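Local coordinates for Rbam17540 (Bacillus amyloliquefaciens, PDB 2YOY), which is a copper-dependent lytic polysaccharide monooxygenase (CBM33 family) that probably cleaves cellulose by oxidation, at residues H1-K5 with P37-E41; K29-V33 with I66-L70; Q73-W78 with G152-I156; W103-I107 with H142-P147. All blocks are in the same frame, centred on the assembly; numbering follows the deposited sequence.

Overall arrangement
The chain starts in contact 1, where strand 2-6 meets the loop 37-41 and His-1 binds copper. Before that loop closes, the chain passes through 29-33, whose partner 66-70 comes later, so contacts 1 and 2 cross; they touch through Val-40 against Val-33, Ile-66 and Leu-70. The loop 73-78 follows and opens contact 3, joined to contact 2 by Trp-78 packing on Tyr-30. Contact 3 closes only at 152-156, and contact 4 (103-107 with 142-147) is nested inside it, uniting the two beta-sheets. Contact 4 touches contact 1 through Ile-4 and Tyr-105, and contact 3 through neighbouring strands 100-108 and 154-162.

Contact 1 of 4, residues H1-K5 with P37-E41; sequences HGYIK and PQSVE. With CU1 (copper (I) ion), chain C; EDO (1,2-ethanediol), chain D.
This contact builds one flank of the histidine brace, the copper site of lytic polysaccharide monooxygenases. Residues 2-4 are extended at the start of strand 2-6, while Lys-5 has psi near -35°; 37-41 is an irregular loop, with an inverse gamma turn centred on Val-40. The backbones come closest at Gly-2 and Gln-38, CA to CA 4.1 Å. Copper is held by His-1 N at 2.2 Å and His-1 ND1 at 1.9 Å, with His-98 completing the site. The His-1 ring, at chi1 -72° (m) and chi2 62°, leads its CD2 to Ser-39 OG (3.4 Å) and its CE1 to Glu-41 OE1 (3.4 Å). The polar contacts begin with Gly-2 N, which donates weakly to Gln-38 O (3.1 Å). One water donates to Gly-2 O (2.7 Å) and Pro-37 O (2.8 Å) and accepts from Val-40 N (3.1 Å). Gln-65 bonds both His-1 NE2 and Glu-41 OE1, while Glu-41 OE2 accepts from O2 of an ethanediol probably from the crystallisation liquor (2.6 Å). Apolar packing comes from Tyr-3, chi1 54° (p), with CE2 3.9 Å from Pro-37 CG and CD2 4.0 Å from Gln-38 CB; its ring stacks on Tyr-12. Because the terminal amine and imidazole of one residue bind copper, the site depends on a chain beginning at His-1, and the NE2 bond to Gln-65 is consistent with a ring held with ND1 toward the metal.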
loop_
_atom_site.group_PDB
_atom_site.type_symbol
_atom_site.label_atom_id
_atom_site.label_comp_id
_atom_site.label_asym_id
_atom_site.label_seq_id
_atom_site.Cartn_x
_atom_site.Cartn_y
_atom_site.Cartn_z
ATOM N N HIS A 1 0.533 13.162 2.849
ATOM C CA HIS A 1 0.884 12.082 3.794
ATOM C C HIS A 1 -0.350 11.421 4.341
ATOM O O HIS A 1 -1.299 12.075 4.811
ATOM C CB HIS A 1 1.744 12.596 4.929
ATOM C CG HIS A 1 3.161 12.924 4.500
ATOM N ND1 HIS A 1 3.449 13.897 3.567
ATOM C CD2 HIS A 1 4.357 12.431 4.903
ATOM C CE1 HIS A 1 4.757 13.950 3.371
ATOM N NE2 HIS A 1 5.329 13.080 4.182
ATOM N N GLY A 2 -0.349 10.101 4.258
ATOM C CA GLY A 2 -1.484 9.335 4.714
ATOM C C GLY A 2 -1.262 7.884 4.429
ATOM O O GLY A 2 -0.296 7.540 3.794
ATOM N N TYR A 3 -2.133 7.051 4.966
ATOM C CA TYR A 3 -2.083 5.612 4.781
ATOM C C TYR A 3 -3.463 4.982 4.748
ATOM O O TYR A 3 -4.469 5.551 5.221
ATOM C CB TYR A 3 -1.243 4.959 5.873
ATOM C CG TYR A 3 -1.664 5.314 7.304
ATOM C CD1 TYR A 3 -2.644 4.601 7.948
ATOM C CD2 TYR A 3 -1.024 6.330 8.008
ATOM C CE1 TYR A 3 -3.061 4.953 9.236
ATOM C CE2 TYR A 3 -1.407 6.656 9.306
ATOM C CZ TYR A 3 -2.397 5.939 9.901
ATOM O OH TYR A 3 -2.808 6.230 11.205
ATOM N N ILE A 4 -3.519 3.768 4.249
ATOM C CA ILE A 4 -4.787 3.012 4.268
ATOM C C ILE A 4 -4.953 2.368 5.659
ATOM O O ILE A 4 -4.130 1.608 6.106
ATOM C CB ILE A 4 -4.819 1.968 3.120
ATOM C CG1 ILE A 4 -4.716 2.667 1.759
ATOM C CG2 ILE A 4 -6.064 1.108 3.229
ATOM C CD1 ILE A 4 -4.549 1.721 0.569
ATOM N N LYS A 5 -6.036 2.751 6.336
ATOM C CA LYS A 5 -6.333 2.356 7.688
ATOM C C LYS A 5 -7.281 1.161 7.777
ATOM O O LYS A 5 -7.147 0.362 8.698
ATOM C CB LYS A 5 -6.967 3.579 8.368
ATOM C CG LYS A 5 -7.564 3.412 9.739
ATOM C CD LYS A 5 -8.165 4.752 10.144
ATOM C CE LYS A 5 -9.343 5.139 9.253
ATOM N NZ LYS A 5 -9.814 6.520 9.535
ATOM N N PRO A 37 3.982 5.732 9.431
ATOM C CA PRO A 37 3.262 4.942 8.403
ATOM C C PRO A 37 2.652 5.787 7.275
ATOM O O PRO A 37 2.319 5.257 6.201
ATOM C CB PRO A 37 2.190 4.208 9.218
ATOM C CG PRO A 37 1.971 5.110 10.425
ATOM C CD PRO A 37 3.336 5.634 10.758
ATOM N N GLN A 38 2.472 7.084 7.527
ATOM C CA GLN A 38 1.979 8.046 6.531
ATOM C C GLN A 38 2.970 8.480 5.466
ATOM O O GLN A 38 2.608 9.254 4.586
ATOM C CB GLN A 38 1.450 9.327 7.259
ATOM C CG GLN A 38 2.535 10.229 7.873
ATOM C CD GLN A 38 2.928 9.846 9.298
ATOM O OE1 GLN A 38 2.654 8.738 9.763
ATOM N NE2 GLN A 38 3.586 10.781 10.007
ATOM N N SER A 39 4.206 7.977 5.522
ATOM C CA SER A 39 5.285 8.536 4.705
ATOM C C SER A 39 5.815 7.592 3.653
ATOM O O SER A 39 6.948 7.743 3.292
ATOM C CB SER A 39 6.426 9.036 5.611
ATOM O OG SER A 39 5.903 9.931 6.584
ATOM N N VAL A 40 4.992 6.670 3.125
ATOM C CA VAL A 40 5.484 5.760 2.037
ATOM C C VAL A 40 5.311 6.447 0.651
ATOM O O VAL A 40 4.431 6.129 -0.182
ATOM C CB VAL A 40 4.838 4.377 2.116
ATOM C CG1 VAL A 40 5.622 3.385 1.234
ATOM C CG2 VAL A 40 4.813 3.840 3.509
ATOM N N GLU A 41 6.158 7.443 0.460
ATOM C CA GLU A 41 6.037 8.431 -0.617
ATOM C C GLU A 41 7.109 8.277 -1.669
ATOM O O GLU A 41 8.293 8.291 -1.359
ATOM C CB GLU A 41 6.169 9.816 -0.012
ATOM C CG GLU A 41 5.932 10.953 -0.983
ATOM C CD GLU A 41 6.033 12.318 -0.331
ATOM O OE1 GLU A 41 6.443 12.398 0.851
ATOM O OE2 GLU A 41 5.702 13.308 -1.025
HETATM CU CU CU1 C . 2.073 14.700 2.474
HETATM C C1 EDO D . 3.285 15.513 -1.017
HETATM O O1 EDO D . 3.815 15.597 -2.348
HETATM C C2 EDO D . 4.182 16.173 0.030
HETATM O O2 EDO D . 5.516 15.659 0.015
HETATM O O HOH W 1 1.963 6.013 3.524
#

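Contact 2 of 4, residues K29-V33 with I66-L70; sequences KYGSV and IDFGL
Asp-67 ties the two segments together: its OD2 accepts from Ser-32 N at 2.9 Å, with a weak second bond from Ser-32 N to OD1 at 3.3 Å. In return Asp-67 N donates weakly to Ser-32 OG (3.1 Å; chi1 p). OD1 also takes Gly-69 N at 3.0 Å, an Asx turn that leads into the 3-10 segment at 69-70. The motif is thus an Asx turn docked on the end of helix 23-30, in the helical and loop region beside the sheets. Gly-31 leaves that helix with phi 76° and psi -168°, and its CA lies 4.4 Å from Gly-69 CA. A CB on either glycine would clash with the other segment, which explains the close backbones; Gly-69 CA makes a CH...O contact with Tyr-30 O at 3.5 Å. One water donates to Tyr-30 O (2.8 Å) and Asp-67 OD1 (2.6 Å) and accepts from Val-33 N (3.0 Å); another donates to Lys-29 O (2.8 Å) and Gly-69 O (2.7 Å). Inward lies apolar packing, extended by Val-40 and Ala-11 against Val-33. Val-33 CB meets Ile-66 CG2 at 4.1 Å, and Leu-70 CD2 sits 3.9 Å from Val-33 CG1 and 4.2 Å from Tyr-30 CD2, at the tyrosine ring edge.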
loop_
_atom_site.group_PDB
_atom_site.type_symbol
_atom_site.label_atom_id
_atom_site.label_comp_id
_atom_site.label_asym_id
_atom_site.label_seq_id
_atom_site.Cartn_x
_atom_site.Cartn_y
_atom_site.Cartn_z
ATOM N N LYS A 29 11.172 -6.090 12.132
ATOM C CA LYS A 29 10.232 -6.752 11.209
ATOM C C LYS A 29 9.866 -5.812 10.034
ATOM O O LYS A 29 9.749 -6.268 8.905
ATOM C CB LYS A 29 9.017 -7.226 12.010
ATOM C CG LYS A 29 7.909 -7.866 11.211
ATOM C CD LYS A 29 6.843 -8.426 12.152
ATOM C CE LYS A 29 5.695 -9.033 11.354
ATOM N NZ LYS A 29 4.755 -9.702 12.300
ATOM N N TYR A 30 9.669 -4.520 10.296
ATOM C CA TYR A 30 9.130 -3.582 9.317
ATOM C C TYR A 30 10.117 -2.496 8.855
ATOM O O TYR A 30 9.885 -1.850 7.813
ATOM C CB TYR A 30 7.915 -2.815 9.920
ATOM C CG TYR A 30 6.699 -3.652 10.204
ATOM C CD1 TYR A 30 6.538 -4.316 11.429
ATOM C CD2 TYR A 30 5.688 -3.794 9.233
ATOM C CE1 TYR A 30 5.406 -5.087 11.681
ATOM C CE2 TYR A 30 4.564 -4.562 9.463
ATOM C CZ TYR A 30 4.435 -5.227 10.678
ATOM O OH TYR A 30 3.330 -6.005 10.916
ATOM N N GLY A 31 11.169 -2.255 9.639
ATOM C CA GLY A 31 12.001 -1.066 9.499
ATOM C C GLY A 31 11.389 0.200 10.046
ATOM O O GLY A 31 10.393 0.153 10.764
ATOM N N SER A 32 11.983 1.340 9.721
ATOM C CA SER A 32 11.646 2.600 10.360
ATOM C C SER A 32 10.257 3.193 10.079
ATOM O O SER A 32 9.844 4.191 10.721
ATOM C CB SER A 32 12.709 3.644 10.009
ATOM O OG SER A 32 12.766 3.850 8.602
ATOM N N VAL A 33 9.525 2.598 9.137
ATOM C CA VAL A 33 8.170 3.019 8.886
ATOM C C VAL A 33 7.265 2.938 10.103
ATOM O O VAL A 33 6.250 3.601 10.115
ATOM C CB VAL A 33 7.554 2.234 7.684
ATOM C CG1 VAL A 33 7.266 0.769 8.048
ATOM C CG2 VAL A 33 6.306 2.931 7.191
ATOM N N ILE A 66 11.914 6.888 5.164
ATOM C CA ILE A 66 11.886 5.603 5.781
ATOM C C ILE A 66 13.017 4.799 5.122
ATOM O O ILE A 66 13.731 5.304 4.264
ATOM C CB ILE A 66 10.520 4.837 5.602
ATOM C CG1 ILE A 66 10.192 4.647 4.122
ATOM C CG2 ILE A 66 9.388 5.574 6.271
ATOM C CD1 ILE A 66 8.892 3.893 3.833
ATOM N N ASP A 67 13.197 3.580 5.583
ATOM C CA ASP A 67 14.254 2.687 5.018
ATOM C C ASP A 67 13.597 1.698 4.035
ATOM O O ASP A 67 12.493 1.951 3.574
ATOM C CB ASP A 67 15.002 1.980 6.147
ATOM C CG ASP A 67 14.086 1.187 7.065
ATOM O OD1 ASP A 67 12.976 0.802 6.635
ATOM O OD2 ASP A 67 14.463 0.953 8.249
ATOM N N PHE A 68 14.266 0.589 3.711
ATOM C CA PHE A 68 13.779 -0.362 2.733
ATOM C C PHE A 68 13.140 -1.598 3.381
ATOM O O PHE A 68 12.932 -2.604 2.691
ATOM C CB PHE A 68 14.898 -0.853 1.783
ATOM C CG PHE A 68 15.537 0.234 0.955
ATOM C CD1 PHE A 68 14.772 1.131 0.261
ATOM C CD2 PHE A 68 16.926 0.336 0.883
ATOM C CE1 PHE A 68 15.352 2.163 -0.469
ATOM C CE2 PHE A 68 17.523 1.341 0.145
ATOM C CZ PHE A 68 16.735 2.255 -0.535
ATOM N N GLY A 69 12.798 -1.526 4.678
ATOM C CA GLY A 69 12.231 -2.675 5.375
ATOM C C GLY A 69 10.964 -3.318 4.782
ATOM O O GLY A 69 10.810 -4.518 4.862
ATOM N N LEU A 70 10.099 -2.492 4.222
ATOM C CA LEU A 70 8.869 -2.959 3.636
ATOM C C LEU A 70 9.087 -3.805 2.359
ATOM O O LEU A 70 8.197 -4.555 1.959
ATOM C CB LEU A 70 7.914 -1.856 3.374
ATOM C CG LEU A 70 7.418 -1.169 4.642
ATOM C CD1 LEU A 70 6.649 0.057 4.186
ATOM C CD2 LEU A 70 6.544 -2.067 5.504
HETATM O O HOH W 2 11.838 -5.766 7.067
HETATM O O HOH W 3 10.405 0.738 6.993
#

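Contact 3 of 4, residues Q73-W78 with G152-I156; sequences QTADHW and GYHII
A single tyrosine side chain carries most of this small loop-to-strand contact, which fastens the irregular loop 73-78 to the beginning of strand 154-162 in the mixed sheet of the beta-sandwich core. The closest CA atoms, those of Ala-75 and Tyr-153, are 7.9 Å apart, and the chain turns a corner at Tyr-153 before the strand. Tyr-153, chi1 180° (t) and chi2 27°, spans the gap: Gln-73 NE2 donates to its OH at 3.2 Å, nearly straight. Asp-174 also bonds this hydroxyl, and Gln-73 NE2 has a second acceptor in Pro-114 O. Further along the ring, Tyr-153 CE2 lies 3.9 Å from Ala-75 O. Ile-155, chi1 -67° (m), brings CD1 to 3.5 Å from Gln-73 OE1, which accepts from Arg-10. Tyr-153 OH approaches the edge of the Trp-78 indole, 3.8 Å from CD1. One water gathers the loop, donating to Thr-74 O (2.7 Å) and weakly to Tyr-153 OH (3.0 Å) while accepting from Trp-78 N at 2.9 Å.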
loop_
_atom_site.group_PDB
_atom_site.type_symbol
_atom_site.label_atom_id
_atom_site.label_comp_id
_atom_site.label_asym_id
_atom_site.label_seq_id
_atom_site.Cartn_x
_atom_site.Cartn_y
_atom_site.Cartn_z
ATOM N N GLN A 73 10.150 -9.683 1.149
ATOM C CA GLN A 73 8.974 -10.423 0.683
ATOM C C GLN A 73 9.167 -11.913 0.741
ATOM O O GLN A 73 9.964 -12.487 -0.003
ATOM C CB GLN A 73 8.599 -9.971 -0.724
ATOM C CG GLN A 73 7.325 -10.525 -1.302
ATOM C CD GLN A 73 6.093 -10.173 -0.480
ATOM O OE1 GLN A 73 5.850 -9.012 -0.155
ATOM N NE2 GLN A 73 5.351 -11.208 -0.083
ATOM N N THR A 74 8.466 -12.526 1.679
ATOM C CA THR A 74 8.366 -13.980 1.772
ATOM C C THR A 74 6.935 -14.357 2.027
ATOM O O THR A 74 6.099 -13.523 2.428
ATOM C CB THR A 74 9.235 -14.593 2.898
ATOM O OG1 THR A 74 8.674 -14.269 4.183
ATOM C CG2 THR A 74 10.670 -14.115 2.823
ATOM N N ALA A 75 6.638 -15.639 1.831
ATOM C CA ALA A 75 5.302 -16.140 2.117
ATOM C C ALA A 75 4.841 -15.926 3.567
ATOM O O ALA A 75 3.636 -15.756 3.807
ATOM C CB ALA A 75 5.206 -17.613 1.746
ATOM N N ASP A 76 5.791 -15.904 4.505
ATOM C CA ASP A 76 5.480 -15.907 5.927
ATOM C C ASP A 76 5.755 -14.598 6.638
ATOM O O ASP A 76 5.340 -14.456 7.785
ATOM C CB ASP A 76 6.251 -17.050 6.629
ATOM C CG ASP A 76 5.735 -18.442 6.228
ATOM O OD1 ASP A 76 4.622 -18.558 5.652
ATOM O OD2 ASP A 76 6.450 -19.430 6.466
ATOM N N HIS A 77 6.413 -13.648 5.983
ATOM C CA HIS A 77 6.963 -12.481 6.715
ATOM C C HIS A 77 5.858 -11.613 7.284
ATOM O O HIS A 77 5.941 -11.214 8.439
ATOM C CB HIS A 77 7.878 -11.626 5.872
ATOM C CG HIS A 77 8.686 -10.648 6.685
ATOM N ND1 HIS A 77 9.880 -10.985 7.279
ATOM C CD2 HIS A 77 8.466 -9.352 7.015
ATOM C CE1 HIS A 77 10.361 -9.947 7.935
ATOM N NE2 HIS A 77 9.503 -8.956 7.823
ATOM N N TRP A 78 4.842 -11.308 6.480
ATOM C CA TRP A 78 3.879 -10.283 6.882
ATOM C C TRP A 78 2.579 -10.814 7.463
ATOM O O TRP A 78 2.116 -11.887 7.110
ATOM C CB TRP A 78 3.575 -9.357 5.681
ATOM C CG TRP A 78 4.861 -8.835 5.042
ATOM C CD1 TRP A 78 5.380 -9.215 3.815
ATOM C CD2 TRP A 78 5.754 -7.859 5.552
ATOM N NE1 TRP A 78 6.511 -8.498 3.541
ATOM C CE2 TRP A 78 6.801 -7.707 4.608
ATOM C CE3 TRP A 78 5.786 -7.080 6.689
ATOM C CZ2 TRP A 78 7.842 -6.800 4.789
ATOM C CZ3 TRP A 78 6.841 -6.191 6.878
ATOM C CH2 TRP A 78 7.842 -6.045 5.926
ATOM N N GLY A 152 -6.230 -17.266 -1.161
ATOM C CA GLY A 152 -4.999 -17.349 -0.402
ATOM C C GLY A 152 -4.337 -15.997 -0.303
ATOM O O GLY A 152 -5.022 -14.961 -0.357
ATOM N N TYR A 153 -3.025 -16.043 -0.135
ATOM C CA TYR A 153 -2.225 -14.861 0.109
ATOM C C TYR A 153 -2.093 -14.041 -1.163
ATOM O O TYR A 153 -1.529 -14.524 -2.163
ATOM C CB TYR A 153 -0.832 -15.241 0.623
ATOM C CG TYR A 153 0.092 -14.059 0.901
ATOM C CD1 TYR A 153 -0.410 -12.787 1.250
ATOM C CD2 TYR A 153 1.465 -14.224 0.859
ATOM C CE1 TYR A 153 0.447 -11.707 1.460
ATOM C CE2 TYR A 153 2.325 -13.167 1.137
ATOM C CZ TYR A 153 1.827 -11.920 1.446
ATOM O OH TYR A 153 2.714 -10.880 1.728
ATOM N N HIS A 154 -2.601 -12.816 -1.086
ATOM C CA HIS A 154 -2.518 -11.791 -2.146
ATOM C C HIS A 154 -2.096 -10.490 -1.535
ATOM O O HIS A 154 -2.219 -10.343 -0.335
ATOM C CB HIS A 154 -3.788 -11.689 -2.974
ATOM C CG HIS A 154 -3.961 -12.880 -3.858
ATOM N ND1 HIS A 154 -3.252 -13.037 -5.030
ATOM C CD2 HIS A 154 -4.601 -14.058 -3.646
ATOM C CE1 HIS A 154 -3.490 -14.231 -5.529
ATOM N NE2 HIS A 154 -4.291 -14.877 -4.703
ATOM N N ILE A 155 -1.618 -9.558 -2.376
ATOM C CA ILE A 155 -1.302 -8.178 -1.952
ATOM C C ILE A 155 -2.122 -7.224 -2.790
ATOM O O ILE A 155 -2.184 -7.339 -4.006
ATOM C CB ILE A 155 0.206 -7.910 -2.042
ATOM C CG1 ILE A 155 0.961 -8.760 -1.017
ATOM C CG2 ILE A 155 0.515 -6.441 -1.880
ATOM C CD1 ILE A 155 2.480 -8.718 -1.156
ATOM N N ILE A 156 -2.914 -6.413 -2.098
ATOM C CA ILE A 156 -3.516 -5.248 -2.698
ATOM C C ILE A 156 -2.574 -4.096 -2.536
ATOM O O ILE A 156 -2.190 -3.725 -1.422
ATOM C CB ILE A 156 -4.910 -4.999 -2.107
ATOM C CG1 ILE A 156 -5.783 -6.231 -2.452
ATOM C CG2 ILE A 156 -5.543 -3.657 -2.578
ATOM C CD1 ILE A 156 -7.103 -6.253 -1.691
HETATM O O HOH W 4 4.100 -12.444 3.927
#

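Contact 4 of 4, residues W103-I107 with H142-P147; sequences WHYYI and HKIFVP
Here the two sheets of the immunoglobulin-like beta-sandwich, the fold of this monooxygenase family, pack face to face. Strand 103-107 belongs to the mixed sheet and strand 142-146 is an outermost strand of the three-stranded one; they run nearly parallel (18°, signed crossing -18°) with axes 8.9 Å apart. Both are extended, and CA atoms pair Trp-103 with His-142 (8.8 Å), Tyr-105 with Ile-144 (7.8 Å) and Ile-107 with Val-146 (7.7 Å), too far for backbone bonding, so side chains fill the interlayer. Trp-103, Tyr-105 and His-142, all chi1 m, form an aromatic cluster. The edge of His-142 meets the face of the Trp-103 five-membered ring, centroids 4.2 Å apart and planes at 53°. Tyr-105 OH and His-142 ND1 share a 2.6 Å hydrogen bond; Trp-92 also bonds this hydroxyl, and Trp-103 NE1 bonds Tyr-94. Ile-144, chi1 -61° (m), lays CG1 over the Tyr-105 ring in a CH-pi contact, 4.0 Å from the centroid, with CD1 3.5 Å from Tyr-105 CD1. Beyond this the interface is aliphatic: Ile-107, chi1 t, places CD1 3.8 Å from Val-146 CG1 and CG2 3.8 Å from Pro-147 CG.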
loop_
_atom_site.group_PDB
_atom_site.type_symbol
_atom_site.label_atom_id
_atom_site.label_comp_id
_atom_site.label_asym_id
_atom_site.label_seq_id
_atom_site.Cartn_x
_atom_site.Cartn_y
_atom_site.Cartn_z
ATOM N N TRP A 103 -6.724 8.021 -7.197
ATOM C CA TRP A 103 -6.229 6.842 -6.552
ATOM C C TRP A 103 -6.431 5.649 -7.476
ATOM O O TRP A 103 -7.301 5.632 -8.358
ATOM C CB TRP A 103 -6.946 6.544 -5.246
ATOM C CG TRP A 103 -6.934 7.582 -4.173
ATOM C CD1 TRP A 103 -6.175 7.561 -3.019
ATOM C CD2 TRP A 103 -7.824 8.712 -4.035
ATOM N NE1 TRP A 103 -6.524 8.609 -2.201
ATOM C CE2 TRP A 103 -7.523 9.334 -2.797
ATOM C CE3 TRP A 103 -8.847 9.231 -4.819
ATOM C CZ2 TRP A 103 -8.232 10.474 -2.324
ATOM C CZ3 TRP A 103 -9.534 10.389 -4.360
ATOM C CH2 TRP A 103 -9.206 10.985 -3.142
ATOM N N HIS A 104 -5.541 4.691 -7.338
ATOM C CA HIS A 104 -5.552 3.485 -8.191
ATOM C C HIS A 104 -5.102 2.265 -7.414
ATOM O O HIS A 104 -4.184 2.328 -6.579
ATOM C CB HIS A 104 -4.818 3.705 -9.539
ATOM C CG HIS A 104 -3.516 4.451 -9.447
ATOM N ND1 HIS A 104 -2.380 4.008 -10.087
ATOM C CD2 HIS A 104 -3.176 5.625 -8.847
ATOM C CE1 HIS A 104 -1.382 4.841 -9.841
ATOM N NE2 HIS A 104 -1.849 5.845 -9.117
ATOM N N TYR A 105 -5.801 1.154 -7.644
ATOM C CA TYR A 105 -5.675 -0.071 -6.862
ATOM C C TYR A 105 -5.371 -1.255 -7.775
ATOM O O TYR A 105 -5.961 -1.383 -8.852
ATOM C CB TYR A 105 -6.990 -0.356 -6.109
ATOM C CG TYR A 105 -7.300 0.658 -4.986
ATOM C CD1 TYR A 105 -7.966 1.820 -5.252
ATOM C CD2 TYR A 105 -6.896 0.432 -3.681
ATOM C CE1 TYR A 105 -8.242 2.730 -4.281
ATOM C CE2 TYR A 105 -7.148 1.376 -2.657
ATOM C CZ TYR A 105 -7.803 2.530 -2.994
ATOM O OH TYR A 105 -8.141 3.459 -2.061
ATOM N N TYR A 106 -4.457 -2.103 -7.309
ATOM C CA TYR A 106 -3.959 -3.241 -8.018
ATOM C C TYR A 106 -4.020 -4.447 -7.066
ATOM O O TYR A 106 -3.934 -4.288 -5.851
ATOM C CB TYR A 106 -2.518 -3.016 -8.423
ATOM C CG TYR A 106 -2.281 -1.751 -9.232
ATOM C CD1 TYR A 106 -2.266 -0.489 -8.630
ATOM C CD2 TYR A 106 -2.183 -1.793 -10.608
ATOM C CE1 TYR A 106 -2.140 0.666 -9.384
ATOM C CE2 TYR A 106 -2.002 -0.645 -11.345
ATOM C CZ TYR A 106 -1.987 0.572 -10.736
ATOM O OH TYR A 106 -1.851 1.714 -11.459
ATOM N N ILE A 107 -4.069 -5.636 -7.622
ATOM C CA ILE A 107 -3.954 -6.872 -6.837
ATOM C C ILE A 107 -2.938 -7.757 -7.549
ATOM O O ILE A 107 -2.765 -7.663 -8.751
ATOM C CB ILE A 107 -5.287 -7.613 -6.666
ATOM C CG1 ILE A 107 -5.165 -8.639 -5.523
ATOM C CG2 ILE A 107 -5.680 -8.308 -7.963
ATOM C CD1 ILE A 107 -6.495 -9.138 -5.037
ATOM N N HIS A 142 -12.974 4.405 -0.697
ATOM C CA HIS A 142 -13.209 3.992 -2.049
ATOM C C HIS A 142 -13.771 2.580 -2.104
ATOM O O HIS A 142 -13.315 1.706 -1.374
ATOM C CB HIS A 142 -11.873 4.014 -2.807
ATOM C CG HIS A 142 -11.169 5.318 -2.668
ATOM N ND1 HIS A 142 -9.831 5.409 -2.387
ATOM C CD2 HIS A 142 -11.643 6.586 -2.657
ATOM C CE1 HIS A 142 -9.490 6.673 -2.267
ATOM N NE2 HIS A 142 -10.575 7.412 -2.403
ATOM N N LYS A 143 -14.711 2.358 -3.013
ATOM C CA LYS A 143 -15.331 1.028 -3.214
ATOM C C LYS A 143 -14.714 0.432 -4.426
ATOM O O LYS A 143 -14.875 0.949 -5.504
ATOM C CB LYS A 143 -16.817 1.215 -3.471
ATOM C CG LYS A 143 -17.618 -0.068 -3.575
ATOM C CD LYS A 143 -19.073 0.301 -3.826
ATOM C CE LYS A 143 -19.940 -0.902 -4.131
ATOM N NZ LYS A 143 -21.172 -0.439 -4.802
ATOM N N ILE A 144 -13.962 -0.636 -4.197
ATOM C CA ILE A 144 -13.174 -1.302 -5.195
ATOM C C ILE A 144 -13.591 -2.783 -5.227
ATOM O O ILE A 144 -13.736 -3.458 -4.170
ATOM C CB ILE A 144 -11.712 -1.163 -4.838
ATOM C CG1 ILE A 144 -11.245 0.307 -4.779
ATOM C CG2 ILE A 144 -10.809 -1.920 -5.812
ATOM C CD1 ILE A 144 -11.225 1.063 -6.095
ATOM N N PHE A 145 -13.721 -3.299 -6.447
ATOM C CA PHE A 145 -14.052 -4.694 -6.622
ATOM C C PHE A 145 -12.802 -5.560 -6.596
ATOM O O PHE A 145 -11.938 -5.417 -7.414
ATOM C CB PHE A 145 -14.864 -4.897 -7.903
ATOM C CG PHE A 145 -15.539 -6.246 -7.951
ATOM C CD1 PHE A 145 -16.761 -6.450 -7.388
ATOM C CD2 PHE A 145 -14.895 -7.313 -8.570
ATOM C CE1 PHE A 145 -17.365 -7.715 -7.439
ATOM C CE2 PHE A 145 -15.503 -8.588 -8.648
ATOM C CZ PHE A 145 -16.746 -8.759 -8.102
ATOM N N VAL A 146 -12.667 -6.433 -5.605
ATOM C CA VAL A 146 -11.488 -7.266 -5.524
ATOM C C VAL A 146 -11.849 -8.570 -6.310
ATOM O O VAL A 146 -12.881 -9.189 -6.033
ATOM C CB VAL A 146 -11.204 -7.655 -4.066
ATOM C CG1 VAL A 146 -10.128 -8.743 -3.947
ATOM C CG2 VAL A 146 -10.948 -6.438 -3.158
ATOM N N PRO A 147 -10.997 -9.013 -7.262
ATOM C CA PRO A 147 -11.344 -10.176 -8.059
ATOM C C PRO A 147 -11.775 -11.386 -7.220
ATOM O O PRO A 147 -11.225 -11.631 -6.156
ATOM C CB PRO A 147 -10.050 -10.473 -8.872
ATOM C CG PRO A 147 -9.285 -9.193 -8.892
ATOM C CD PRO A 147 -9.755 -8.381 -7.676
#